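Local coordinates for tudor and KH domain-containing protein homolog (Bombyx mori, PDB 5VQH) that binds symmetrically dimethylated arginines of the PIWI proteins Siwi and Ago3 through its extended Tudor domain, in the piRNA pathway that represses transposons during spermatogenesis, at residues S34-Q39 / P210-F215; H68-V73 / Q77-V82; V108-Y113 / G117-V122; C144-V149 / A227-E232. All coordinates share one frame; numbering follows the deposited sequence.

Contact 1 (S34-Q39 / P210-F215)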
loop_
_atom_site.group_PDB
_atom_site.type_symbol
_atom_site.label_atom_id
_atom_site.label_comp_id
_atom_site.label_asym_id
_atom_site.label_seq_id
_atom_site.Cartn_x
_atom_site.Cartn_y
_atom_site.Cartn_z
ATOM N N SER A 34 -2.482 -7.651 -9.882
ATOM C CA SER A 34 -3.495 -6.713 -10.289
ATOM C C SER A 34 -3.666 -5.555 -9.303
ATOM O O SER A 34 -4.400 -4.652 -9.585
ATOM C CB SER A 34 -4.817 -7.461 -10.502
ATOM O OG SER A 34 -4.683 -8.370 -11.598
ATOM N N ARG A 35 -2.990 -5.594 -8.162
ATOM C CA ARG A 35 -3.248 -4.671 -7.082
ATOM C C ARG A 35 -2.105 -4.687 -6.091
ATOM O O ARG A 35 -2.042 -5.555 -5.195
ATOM C CB ARG A 35 -4.537 -5.038 -6.359
ATOM C CG ARG A 35 -5.171 -3.937 -5.509
ATOM C CD ARG A 35 -6.521 -4.411 -4.988
ATOM N NE ARG A 35 -6.843 -3.913 -3.649
ATOM C CZ ARG A 35 -7.457 -2.754 -3.398
ATOM N NH1 ARG A 35 -7.802 -1.929 -4.396
ATOM N NH2 ARG A 35 -7.719 -2.402 -2.135
ATOM N N PHE A 36 -1.206 -3.714 -6.246
ATOM C CA PHE A 36 -0.105 -3.530 -5.316
ATOM C C PHE A 36 0.198 -2.057 -5.105
ATOM O O PHE A 36 -0.412 -1.211 -5.734
ATOM C CB PHE A 36 1.119 -4.328 -5.766
ATOM C CG PHE A 36 1.627 -3.959 -7.087
ATOM C CD1 PHE A 36 2.695 -3.093 -7.195
ATOM C CD2 PHE A 36 1.068 -4.508 -8.235
ATOM C CE1 PHE A 36 3.193 -2.738 -8.435
ATOM C CE2 PHE A 36 1.534 -4.147 -9.500
ATOM C CZ PHE A 36 2.610 -3.251 -9.592
ATOM N N TRP A 37 1.106 -1.773 -4.183
ATOM C CA TRP A 37 1.423 -0.436 -3.755
ATOM C C TRP A 37 2.929 -0.146 -3.890
ATOM O O TRP A 37 3.772 -0.950 -3.539
ATOM C CB TRP A 37 0.884 -0.231 -2.317
ATOM C CG TRP A 37 -0.682 -0.214 -2.307
ATOM C CD1 TRP A 37 -1.493 0.880 -2.469
ATOM C CD2 TRP A 37 -1.561 -1.322 -2.158
ATOM N NE1 TRP A 37 -2.804 0.505 -2.443
ATOM C CE2 TRP A 37 -2.866 -0.838 -2.255
ATOM C CE3 TRP A 37 -1.371 -2.677 -1.933
ATOM C CZ2 TRP A 37 -3.963 -1.665 -2.149
ATOM C CZ3 TRP A 37 -2.451 -3.494 -1.845
ATOM C CH2 TRP A 37 -3.729 -3.002 -1.930
ATOM N N VAL A 38 3.279 0.996 -4.458
ATOM C CA VAL A 38 4.679 1.398 -4.494
ATOM C C VAL A 38 4.896 2.697 -3.737
ATOM O O VAL A 38 3.960 3.459 -3.532
ATOM C CB VAL A 38 5.235 1.514 -5.924
ATOM C CG1 VAL A 38 4.879 0.284 -6.717
ATOM C CG2 VAL A 38 4.656 2.694 -6.653
ATOM N N GLN A 39 6.134 2.887 -3.290
ATOM C CA GLN A 39 6.629 4.130 -2.727
ATOM C C GLN A 39 7.729 4.629 -3.642
ATOM O O GLN A 39 8.488 3.838 -4.193
ATOM C CB GLN A 39 7.220 3.894 -1.359
ATOM C CG GLN A 39 6.271 3.248 -0.379
ATOM C CD GLN A 39 7.009 2.574 0.738
ATOM O OE1 GLN A 39 8.056 1.949 0.526
ATOM N NE2 GLN A 39 6.476 2.683 1.929
ATOM N N PRO A 210 -2.161 3.612 -12.215
ATOM C CA PRO A 210 -1.210 3.199 -13.243
ATOM C C PRO A 210 -0.927 1.698 -13.376
ATOM O O PRO A 210 -0.679 0.979 -12.404
ATOM C CB PRO A 210 0.079 3.931 -12.853
ATOM C CG PRO A 210 -0.030 4.121 -11.388
ATOM C CD PRO A 210 -1.491 4.197 -11.044
ATOM N N GLY A 211 -0.950 1.271 -14.628
ATOM C CA GLY A 211 -0.466 -0.024 -15.059
ATOM C C GLY A 211 0.975 0.073 -15.467
ATOM O O GLY A 211 1.297 0.692 -16.468
ATOM N N ILE A 212 1.844 -0.535 -14.674
ATOM C CA ILE A 212 3.267 -0.323 -14.808
ATOM C C ILE A 212 3.958 -1.619 -15.082
ATOM O O ILE A 212 3.396 -2.684 -14.838
ATOM C CB ILE A 212 3.893 0.209 -13.533
ATOM C CG1 ILE A 212 3.850 -0.837 -12.460
ATOM C CG2 ILE A 212 3.159 1.427 -13.072
ATOM C CD1 ILE A 212 4.297 -0.281 -11.133
ATOM N N LYS A 213 5.191 -1.509 -15.572
ATOM C CA LYS A 213 6.076 -2.636 -15.694
ATOM C C LYS A 213 7.242 -2.389 -14.766
ATOM O O LYS A 213 7.710 -1.263 -14.630
ATOM C CB LYS A 213 6.542 -2.818 -17.136
ATOM C CG LYS A 213 5.400 -3.226 -18.043
ATOM C CD LYS A 213 5.857 -3.593 -19.448
ATOM C CE LYS A 213 4.634 -3.880 -20.312
ATOM N NZ LYS A 213 4.921 -4.229 -21.739
ATOM N N LEU A 214 7.720 -3.446 -14.138
ATOM C CA LEU A 214 8.746 -3.302 -13.177
ATOM C C LEU A 214 10.011 -4.014 -13.607
ATOM O O LEU A 214 9.960 -5.155 -14.066
ATOM C CB LEU A 214 8.255 -3.886 -11.864
ATOM C CG LEU A 214 7.239 -3.076 -11.075
ATOM C CD1 LEU A 214 6.663 -3.961 -9.989
ATOM C CD2 LEU A 214 7.947 -1.894 -10.446
ATOM N N PHE A 215 11.156 -3.364 -13.394
ATOM C CA PHE A 215 12.428 -3.922 -13.811
ATOM C C PHE A 215 13.434 -3.904 -12.675
ATOM O O PHE A 215 13.550 -2.924 -11.971
ATOM C CB PHE A 215 12.938 -3.157 -15.017
ATOM C CG PHE A 215 11.953 -3.118 -16.177
ATOM C CD1 PHE A 215 11.992 -4.071 -17.175
ATOM C CD2 PHE A 215 11.000 -2.118 -16.270
ATOM C CE1 PHE A 215 11.119 -4.043 -18.234
ATOM C CE2 PHE A 215 10.109 -2.083 -17.315
ATOM C CZ PHE A 215 10.172 -3.047 -18.305
#
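The ring of Phe-36 receives CD1 of Ile-212 at its edge, near the ring plane and 3.7 Å from CZ, while CD1 of Leu-214 approaches obliquely and lies 4.0 Å from CE1 of the same ring. Phe-36 also meets the ring of Phe-176 from helix 170-179 edge-to-face. Its CA-CB bond does not aim at segment 210-215; with chi1 at 60°, CG sits between the backbone N and the carbonyl carbon, so that the ring itself swings toward that segment. The extended end of Ile-212 (chi2 -172°) comes in from segment 210-215 and also nears Val-38, CD1 to CG1 at 4.5 Å. The two strands are not neighbours: strand 142-146 runs between them in the curled sheet, which probably belongs to the staphylococcal nuclease-like half of an extended Tudor domain. Near this contact their axes stand 9.8 Å apart and 76° to each other, a gap well suited to a large flat ring and long branched chains. Cys-144 of the middle strand touches Phe-36, Val-38 and Ile-212. With all four side chains buried and apolar and no hydrogen bond across, cohesion here rests on shape and the exclusion of water.

Contact 2 (H68-V73 / Q77-V82)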
loop_
_atom_site.group_PDB
_atom_site.type_symbol
_atom_site.label_atom_id
_atom_site.label_comp_id
_atom_site.label_asym_id
_atom_site.label_seq_id
_atom_site.Cartn_x
_atom_site.Cartn_y
_atom_site.Cartn_z
ATOM N N HIS A 68 -5.059 11.227 23.241
ATOM C CA HIS A 68 -5.536 11.023 21.874
ATOM C C HIS A 68 -6.386 9.753 21.773
ATOM O O HIS A 68 -6.336 9.028 20.775
ATOM C CB HIS A 68 -4.370 10.977 20.919
ATOM C CG HIS A 68 -3.588 12.247 20.901
ATOM N ND1 HIS A 68 -3.971 13.337 20.157
ATOM C CD2 HIS A 68 -2.476 12.625 21.575
ATOM C CE1 HIS A 68 -3.119 14.324 20.351
ATOM N NE2 HIS A 68 -2.200 13.919 21.205
ATOM N N THR A 69 -7.160 9.516 22.834
ATOM C CA THR A 69 -8.164 8.478 22.887
ATOM C C THR A 69 -9.284 8.803 21.910
ATOM O O THR A 69 -9.745 9.937 21.845
ATOM C CB THR A 69 -8.711 8.323 24.325
ATOM O OG1 THR A 69 -7.771 7.559 25.107
ATOM C CG2 THR A 69 -10.026 7.592 24.333
ATOM N N LEU A 70 -9.676 7.806 21.119
ATOM C CA LEU A 70 -10.803 7.937 20.190
ATOM C C LEU A 70 -12.088 7.624 20.929
ATOM O O LEU A 70 -12.260 6.480 21.395
ATOM C CB LEU A 70 -10.693 6.942 19.039
ATOM C CG LEU A 70 -9.878 7.320 17.818
ATOM C CD1 LEU A 70 -9.971 6.168 16.843
ATOM C CD2 LEU A 70 -10.346 8.602 17.175
ATOM N N ARG A 71 -12.980 8.604 21.064
ATOM C CA ARG A 71 -14.283 8.303 21.643
ATOM C C ARG A 71 -15.254 7.866 20.548
ATOM O O ARG A 71 -16.192 7.122 20.822
ATOM C CB ARG A 71 -14.848 9.491 22.409
ATOM C CG ARG A 71 -14.009 9.979 23.587
ATOM C CD ARG A 71 -14.209 11.479 23.783
ATOM N NE ARG A 71 -14.055 12.213 22.513
ATOM C CZ ARG A 71 -14.099 13.537 22.391
ATOM N NH1 ARG A 71 -14.272 14.311 23.462
ATOM N NH2 ARG A 71 -13.958 14.088 21.187
ATOM N N HIS A 72 -15.032 8.354 19.323
ATOM C CA HIS A 72 -15.756 7.899 18.157
ATOM C C HIS A 72 -14.815 7.619 16.987
ATOM O O HIS A 72 -13.852 8.342 16.768
ATOM C CB HIS A 72 -16.772 8.948 17.723
ATOM C CG HIS A 72 -17.642 8.492 16.593
ATOM N ND1 HIS A 72 -17.607 9.076 15.344
ATOM C CD2 HIS A 72 -18.537 7.476 16.509
ATOM C CE1 HIS A 72 -18.460 8.453 14.549
ATOM N NE2 HIS A 72 -19.033 7.477 15.231
ATOM N N VAL A 73 -15.130 6.590 16.214
ATOM C CA VAL A 73 -14.381 6.259 15.033
ATOM C C VAL A 73 -15.306 6.019 13.849
ATOM O O VAL A 73 -16.347 5.398 13.986
ATOM C CB VAL A 73 -13.471 5.056 15.265
ATOM C CG1 VAL A 73 -14.233 3.808 15.635
ATOM C CG2 VAL A 73 -12.615 4.791 14.045
ATOM N N GLN A 77 -11.892 7.451 8.295
ATOM C CA GLN A 77 -11.133 8.298 9.217
ATOM C C GLN A 77 -9.675 7.907 9.224
ATOM O O GLN A 77 -9.355 6.736 9.273
ATOM C CB GLN A 77 -11.658 8.140 10.616
ATOM C CG GLN A 77 -11.059 9.089 11.649
ATOM C CD GLN A 77 -11.756 8.992 13.016
ATOM O OE1 GLN A 77 -12.856 8.494 13.117
ATOM N NE2 GLN A 77 -11.104 9.476 14.069
ATOM N N VAL A 78 -8.794 8.904 9.229
ATOM C CA VAL A 78 -7.351 8.671 9.389
ATOM C C VAL A 78 -6.939 8.708 10.865
ATOM O O VAL A 78 -7.223 9.682 11.568
ATOM C CB VAL A 78 -6.532 9.694 8.598
ATOM C CG1 VAL A 78 -5.051 9.448 8.767
ATOM C CG2 VAL A 78 -6.946 9.696 7.129
ATOM N N VAL A 79 -6.234 7.659 11.296
ATOM C CA VAL A 79 -5.917 7.408 12.697
ATOM C C VAL A 79 -4.466 6.910 12.925
ATOM O O VAL A 79 -3.701 6.670 11.976
ATOM C CB VAL A 79 -6.866 6.327 13.240
ATOM C CG1 VAL A 79 -8.314 6.839 13.273
ATOM C CG2 VAL A 79 -6.760 5.047 12.391
ATOM N N ALA A 80 -4.085 6.751 14.177
ATOM C CA ALA A 80 -2.824 6.137 14.498
ATOM C C ALA A 80 -3.120 4.688 14.803
ATOM O O ALA A 80 -4.087 4.426 15.520
ATOM C CB ALA A 80 -2.201 6.822 15.694
ATOM N N ALA A 81 -2.315 3.753 14.277
ATOM C CA ALA A 81 -2.558 2.319 14.488
ATOM C C ALA A 81 -1.281 1.500 14.552
ATOM O O ALA A 81 -0.381 1.676 13.755
ATOM C CB ALA A 81 -3.440 1.752 13.381
ATOM N N VAL A 82 -1.239 0.564 15.476
ATOM C CA VAL A 82 -0.122 -0.321 15.564
ATOM C C VAL A 82 -0.235 -1.301 14.416
ATOM O O VAL A 82 -1.306 -1.601 13.980
ATOM C CB VAL A 82 -0.121 -1.063 16.912
ATOM C CG1 VAL A 82 0.857 -2.233 16.890
ATOM C CG2 VAL A 82 0.166 -0.077 18.059
HETATM O O HOH W 1 -14.940 10.116 14.063
#
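The loop that leads from helix 62-66 into the first strand of the Tudor sheet doubles back beside that strand, setting Leu-70 and Val-73 against Gln-77 and Val-79. Leu-70 divides its work between its two methyl groups. CD1 lies 4.0 Å from CG1 of Val-79, the side chains crossing at nearly a right angle, while CD2 comes within 3.3 Å of NE2 of Gln-77, whose chain arrives from the opposite direction. Gln-77 can span the gap because it is stretched out, with CG anti to the backbone N (chi1 -173°) and the chain extended beyond it. Its OE1 consequently ends beside Val-73, 3.3 Å from CA and 3.8 Å from CG2.

Strand 78-82 is the start of the five-stranded antiparallel sheet of the Tudor core and pairs with strands 89-98 and 128-129. The loop lies along its beginning, where Val-73 also packs on Val-94 of strand 89-98. The amide of Gln-77 suits this surface position because OE1 accepts a bond from the backbone N of Ser-74, in the short link between the segments, and a second, 2.8 Å long, from a water. No direct hydrogen bond crosses between the segments, but that water is also hydrogen-bonded to ND1 of His-72 at 3.1 Å, so the exposed imidazole is tied to the glutamine through solvent. Further along, the buried Val-79 presents a compact branched surface to Leu-70, itself only partly buried.

Contact 3 (V108-Y113 / G117-V122). With 2MR (n3, n4-dimethylarginine), chain C.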
loop_
_atom_site.group_PDB
_atom_site.type_symbol
_atom_site.label_atom_id
_atom_site.label_comp_id
_atom_site.label_asym_id
_atom_site.label_seq_id
_atom_site.Cartn_x
_atom_site.Cartn_y
_atom_site.Cartn_z
ATOM N N VAL A 108 -13.808 -4.616 15.493
ATOM C CA VAL A 108 -12.537 -4.739 14.843
ATOM C C VAL A 108 -12.616 -3.910 13.556
ATOM O O VAL A 108 -13.641 -3.896 12.837
ATOM C CB VAL A 108 -12.154 -6.220 14.644
ATOM C CG1 VAL A 108 -13.195 -6.968 13.858
ATOM C CG2 VAL A 108 -10.826 -6.339 13.932
ATOM N N ALA A 109 -11.557 -3.148 13.304
ATOM C CA ALA A 109 -11.534 -2.252 12.148
ATOM C C ALA A 109 -10.587 -2.796 11.088
ATOM O O ALA A 109 -9.499 -3.244 11.405
ATOM C CB ALA A 109 -11.098 -0.886 12.575
ATOM N N ASP A 110 -11.028 -2.792 9.849
ATOM C CA ASP A 110 -10.198 -3.156 8.751
ATOM C C ASP A 110 -9.505 -1.859 8.435
ATOM O O ASP A 110 -10.169 -0.930 7.993
ATOM C CB ASP A 110 -11.079 -3.606 7.587
ATOM C CG ASP A 110 -10.307 -3.841 6.311
ATOM O OD1 ASP A 110 -9.066 -3.777 6.346
ATOM O OD2 ASP A 110 -10.969 -4.064 5.262
ATOM N N VAL A 111 -8.190 -1.782 8.671
ATOM C CA VAL A 111 -7.394 -0.562 8.394
ATOM C C VAL A 111 -6.372 -0.695 7.266
ATOM O O VAL A 111 -5.758 -1.732 7.072
ATOM C CB VAL A 111 -6.678 -0.041 9.642
ATOM C CG1 VAL A 111 -7.683 0.158 10.767
ATOM C CG2 VAL A 111 -5.578 -0.960 10.103
ATOM N N PHE A 112 -6.244 0.368 6.495
ATOM C CA PHE A 112 -5.325 0.454 5.372
ATOM C C PHE A 112 -4.163 1.360 5.777
ATOM O O PHE A 112 -4.371 2.567 6.021
ATOM C CB PHE A 112 -6.068 1.043 4.224
ATOM C CG PHE A 112 -5.217 1.391 3.051
ATOM C CD1 PHE A 112 -4.765 0.411 2.192
ATOM C CD2 PHE A 112 -4.931 2.709 2.747
ATOM C CE1 PHE A 112 -4.021 0.745 1.075
ATOM C CE2 PHE A 112 -4.190 3.036 1.621
ATOM C CZ PHE A 112 -3.744 2.061 0.790
ATOM N N TYR A 113 -2.965 0.765 5.901
ATOM C CA TYR A 113 -1.739 1.478 6.257
ATOM C C TYR A 113 -1.288 2.340 5.077
ATOM O O TYR A 113 -0.787 1.849 4.053
ATOM C CB TYR A 113 -0.677 0.488 6.682
ATOM C CG TYR A 113 -1.050 -0.213 7.974
ATOM C CD1 TYR A 113 -0.835 0.396 9.198
ATOM C CD2 TYR A 113 -1.640 -1.442 7.960
ATOM C CE1 TYR A 113 -1.178 -0.216 10.372
ATOM C CE2 TYR A 113 -2.007 -2.074 9.130
ATOM C CZ TYR A 113 -1.777 -1.458 10.328
ATOM O OH TYR A 113 -2.145 -2.100 11.482
ATOM N N GLY A 117 0.443 0.287 2.222
ATOM C CA GLY A 117 -0.591 -0.240 1.340
ATOM C C GLY A 117 -1.178 -1.557 1.794
ATOM O O GLY A 117 -2.146 -2.064 1.202
ATOM N N ASP A 118 -0.621 -2.129 2.842
ATOM C CA ASP A 118 -1.248 -3.300 3.396
ATOM C C ASP A 118 -2.407 -2.971 4.319
ATOM O O ASP A 118 -2.583 -1.833 4.766
ATOM C CB ASP A 118 -0.238 -4.207 4.089
ATOM C CG ASP A 118 0.682 -3.484 5.066
ATOM O OD1 ASP A 118 1.214 -4.189 5.930
ATOM O OD2 ASP A 118 0.918 -2.276 4.976
ATOM N N SER A 119 -3.217 -3.990 4.561
ATOM C CA SER A 119 -4.448 -3.888 5.322
ATOM C C SER A 119 -4.470 -4.991 6.381
ATOM O O SER A 119 -4.202 -6.134 6.060
ATOM C CB SER A 119 -5.633 -4.050 4.383
ATOM O OG SER A 119 -6.075 -2.803 3.913
ATOM N N GLU A 120 -4.778 -4.629 7.623
ATOM C CA GLU A 120 -4.945 -5.556 8.726
ATOM C C GLU A 120 -6.206 -5.202 9.525
ATOM O O GLU A 120 -6.708 -4.091 9.456
ATOM C CB GLU A 120 -3.756 -5.485 9.696
ATOM C CG GLU A 120 -2.390 -5.875 9.146
ATOM C CD GLU A 120 -2.264 -7.369 8.811
ATOM O OE1 GLU A 120 -2.793 -8.223 9.596
ATOM O OE2 GLU A 120 -1.622 -7.663 7.755
ATOM N N TYR A 121 -6.691 -6.167 10.293
ATOM C CA TYR A 121 -7.858 -6.019 11.133
ATOM C C TYR A 121 -7.302 -5.720 12.505
ATOM O O TYR A 121 -6.531 -6.510 13.033
ATOM C CB TYR A 121 -8.648 -7.329 11.192
ATOM C CG TYR A 121 -9.452 -7.646 9.953
ATOM C CD1 TYR A 121 -10.540 -6.867 9.609
ATOM C CD2 TYR A 121 -9.134 -8.741 9.153
ATOM C CE1 TYR A 121 -11.287 -7.148 8.494
ATOM C CE2 TYR A 121 -9.870 -9.040 8.026
ATOM C CZ TYR A 121 -10.940 -8.236 7.702
ATOM O OH TYR A 121 -11.704 -8.510 6.587
ATOM N N VAL A 122 -7.657 -4.564 13.049
ATOM C CA VAL A 122 -7.164 -4.115 14.333
ATOM C C VAL A 122 -8.376 -3.848 15.192
ATOM O O VAL A 122 -9.394 -3.345 14.725
ATOM C CB VAL A 122 -6.326 -2.826 14.173
ATOM C CG1 VAL A 122 -6.147 -2.089 15.496
ATOM C CG2 VAL A 122 -4.963 -3.164 13.590
HETATM N N 2MR C . 9.961 -3.398 8.934
HETATM C CA 2MR C . 8.745 -3.728 9.700
HETATM C CB 2MR C . 7.525 -3.210 8.947
HETATM C CG 2MR C . 7.676 -1.764 8.477
HETATM C CD 2MR C . 6.272 -1.216 8.303
HETATM N NE 2MR C . 5.610 -1.936 7.244
HETATM C CZ 2MR C . 4.314 -1.818 7.059
HETATM N NH1 2MR C . 3.666 -1.095 7.848
HETATM C CQ1 2MR C . 2.243 -0.840 7.793
HETATM N NH2 2MR C . 3.700 -2.460 6.064
HETATM C CQ2 2MR C . 4.382 -3.338 5.125
HETATM C C 2MR C . 8.525 -5.206 9.993
HETATM O O 2MR C . 7.430 -5.647 10.390
HETATM O OXT 2MR C . 9.433 -6.033 9.860
HETATM O O HOH W 2 -8.429 -1.839 4.559
#
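Strands 108-113 and 119-122 run antiparallel as a hairpin, with Ala-109/Val-122 and Val-111/Glu-120 as hydrogen-bonded pairs and Asp-110/Tyr-121 and Phe-112/Ser-119 as non-hydrogen-bonded ones. Toward the turn, Tyr-113 N donates to Asp-118 O at 2.9 Å and Gly-117 N to Tyr-113 O at 2.7 Å; the positive phi of Gly-117 (108°) suits a residue without a side chain. This pairing places Tyr-113 and Asp-118 together at the dimethylarginine. CB of Asp-118 is directed away from segment 108-113, but chi1 of 49° sets CG between the backbone N and the carbonyl carbon, bringing the carboxylate back to the ligand. The one N-H of the ligand's methylated NH2 points chiefly at OD2 (3.0 Å, 157°), with a weak, strongly bent share to OD1. Methyl CQ1 lies obliquely against the Tyr-113 ring, 3.4 Å from CG, in a pocket including Phe-83, Tyr-90 and Tyr-116. CB of Glu-120 meets the tyrosine ring's edge, and Val-82 O fixes its OH. On the other face a water joins Asp-110 OD1 (2.7 Å) to Ser-119 OG (2.6 Å), while Asp-110 OD2 bonds His-95. Strand 108-113 lies between strands 119-123 and 89-98, and its Phe-112 meets Trp-37 of strand 35-40.

Contact 4 (C144-V149 / A227-E232)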
loop_
_atom_site.group_PDB
_atom_site.type_symbol
_atom_site.label_atom_id
_atom_site.label_comp_id
_atom_site.label_asym_id
_atom_site.label_seq_id
_atom_site.Cartn_x
_atom_site.Cartn_y
_atom_site.Cartn_z
ATOM N N CYS A 144 -0.984 0.365 -7.697
ATOM C CA CYS A 144 -0.707 0.072 -9.091
ATOM C C CYS A 144 -1.229 -1.302 -9.511
ATOM O O CYS A 144 -1.729 -2.088 -8.720
ATOM C CB CYS A 144 0.790 0.083 -9.340
ATOM S SG CYS A 144 1.725 1.533 -8.806
ATOM N N PHE A 145 -1.108 -1.576 -10.798
ATOM C CA PHE A 145 -1.273 -2.922 -11.299
ATOM C C PHE A 145 -0.247 -3.123 -12.381
ATOM O O PHE A 145 0.326 -2.168 -12.858
ATOM C CB PHE A 145 -2.701 -3.148 -11.808
ATOM C CG PHE A 145 -3.027 -2.422 -13.063
ATOM C CD1 PHE A 145 -2.873 -3.042 -14.292
ATOM C CD2 PHE A 145 -3.494 -1.132 -13.027
ATOM C CE1 PHE A 145 -3.171 -2.369 -15.468
ATOM C CE2 PHE A 145 -3.779 -0.451 -14.198
ATOM C CZ PHE A 145 -3.625 -1.066 -15.417
ATOM N N LEU A 146 -0.011 -4.374 -12.743
ATOM C CA LEU A 146 1.110 -4.714 -13.607
ATOM C C LEU A 146 0.575 -4.715 -14.999
ATOM O O LEU A 146 -0.436 -5.310 -15.244
ATOM C CB LEU A 146 1.668 -6.082 -13.250
ATOM C CG LEU A 146 3.133 -6.233 -13.650
ATOM C CD1 LEU A 146 4.062 -5.514 -12.686
ATOM C CD2 LEU A 146 3.524 -7.694 -13.715
ATOM N N ALA A 147 1.241 -4.045 -15.916
ATOM C CA ALA A 147 0.722 -3.943 -17.248
ATOM C C ALA A 147 1.119 -5.135 -18.062
ATOM O O ALA A 147 2.135 -5.776 -17.819
ATOM C CB ALA A 147 1.191 -2.666 -17.915
ATOM N N GLY A 148 0.275 -5.450 -19.017
ATOM C CA GLY A 148 0.633 -6.404 -20.043
ATOM C C GLY A 148 0.510 -7.860 -19.652
ATOM O O GLY A 148 0.943 -8.728 -20.409
ATOM N N VAL A 149 -0.067 -8.152 -18.488
ATOM C CA VAL A 149 -0.245 -9.550 -18.080
ATOM C C VAL A 149 -1.671 -9.763 -17.572
ATOM O O VAL A 149 -2.317 -8.843 -17.102
ATOM C CB VAL A 149 0.804 -9.986 -17.020
ATOM C CG1 VAL A 149 2.211 -9.692 -17.486
ATOM C CG2 VAL A 149 0.590 -9.283 -15.709
ATOM N N ALA A 227 7.494 -10.286 -17.244
ATOM C CA ALA A 227 7.894 -11.198 -18.310
ATOM C C ALA A 227 8.335 -12.511 -17.702
ATOM O O ALA A 227 8.132 -13.571 -18.284
ATOM C CB ALA A 227 8.981 -10.591 -19.188
ATOM N N VAL A 228 8.896 -12.446 -16.505
ATOM C CA VAL A 228 9.182 -13.649 -15.757
ATOM C C VAL A 228 7.922 -14.429 -15.420
ATOM O O VAL A 228 7.944 -15.640 -15.440
ATOM C CB VAL A 228 9.883 -13.341 -14.445
ATOM C CG1 VAL A 228 10.028 -14.596 -13.604
ATOM C CG2 VAL A 228 11.248 -12.740 -14.709
ATOM N N LEU A 229 6.844 -13.740 -15.072
ATOM C CA LEU A 229 5.600 -14.399 -14.701
ATOM C C LEU A 229 4.984 -15.109 -15.915
ATOM O O LEU A 229 4.429 -16.220 -15.812
ATOM C CB LEU A 229 4.590 -13.399 -14.117
ATOM C CG LEU A 229 4.864 -12.787 -12.720
ATOM C CD1 LEU A 229 3.825 -11.702 -12.403
ATOM C CD2 LEU A 229 4.915 -13.790 -11.576
ATOM N N VAL A 230 5.072 -14.469 -17.066
ATOM C CA VAL A 230 4.527 -15.056 -18.277
ATOM C C VAL A 230 5.326 -16.308 -18.623
ATOM O O VAL A 230 4.737 -17.326 -18.936
ATOM C CB VAL A 230 4.545 -14.066 -19.461
ATOM C CG1 VAL A 230 4.176 -14.775 -20.760
ATOM C CG2 VAL A 230 3.607 -12.877 -19.195
ATOM N N ALA A 231 6.655 -16.243 -18.539
ATOM C CA ALA A 231 7.514 -17.377 -18.927
ATOM C C ALA A 231 7.333 -18.580 -18.013
ATOM O O ALA A 231 7.347 -19.718 -18.472
ATOM C CB ALA A 231 8.969 -16.961 -18.930
ATOM N N GLU A 232 7.155 -18.327 -16.714
ATOM C CA GLU A 232 6.900 -19.391 -15.748
ATOM C C GLU A 232 5.446 -19.849 -15.748
ATOM O O GLU A 232 5.031 -20.602 -14.873
ATOM C CB GLU A 232 7.267 -18.928 -14.346
ATOM C CG GLU A 232 8.741 -18.616 -14.141
ATOM C CD GLU A 232 9.075 -18.259 -12.696
ATOM O OE1 GLU A 232 8.130 -18.130 -11.883
ATOM O OE2 GLU A 232 10.278 -18.103 -12.355
#
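Two pairs of aliphatic side chains face one another here, Leu-146 with Leu-229 and Val-149 with Val-230, all four with CB directed at the opposite segment. The valines meet at a slant, methyl to methyl: CG1 of Val-149 is 3.9 Å from CG2 of Val-230. Each of these methyls is the branch anti to its own carbonyl carbon, and in Val-230 the torsion that achieves this (chi1 171°) leaves the other methyl, CG1, anti to N, a comfortable setting for a beta-branched residue in a helix. The leucines touch more lightly. In Leu-146, chi1 of -155° with chi2 of 77° sends CD2 toward the helix, where it lies 4.2 Å from CD1 of Leu-229.

Segment 144-149 is the end of strand 142-146 and the turn beyond it, and segment 227-232 holds the last turn of helix 225-231 and the residue after it. The contact thus lays a helix close to the C-terminal end of the chain against the curled sheet that probably forms the nuclease-like half of the extended Tudor domain. Gly-148, with its positive phi, lets the chain turn after the strand, and Val-149 comes round to the same helix that Leu-146 reaches. Helix 170-179 is a further partner of both leucines: Leu-146 touches its Phe-176 and Leu-229 its Leu-179. A salt bridge from Glu-232 to Arg-175 also ties the helix end to helix 170-179. Leucine fits these two buried places because its branched end can extend between strand and helices, whereas the shorter valines pair nearer the surface.

Contact 1 lies within the curled mixed sheet and contact 4 packs a helix on it; contact 3 lies within the Tudor sheet, on the other side of the chain's centre, and contact 2 sets a loop against its strand 78-82. Contact 1 is wholly buried and apolar; contact 4 uses the same chemistry in a partly buried place, and the two are stitched by backbone pairing of strand 142-146 with both strands of contact 1. Contact 2 lies at the surface and mixes aliphatic packing with an amide and water. Contact 3 is mainly a backbone hydrogen-bond network, with charge and aromatic rings where the ligand binds; it touches contact 2 through Tyr-113 and Val-82, and contact 1 through Phe-112 and Trp-37, which joins the two sheets.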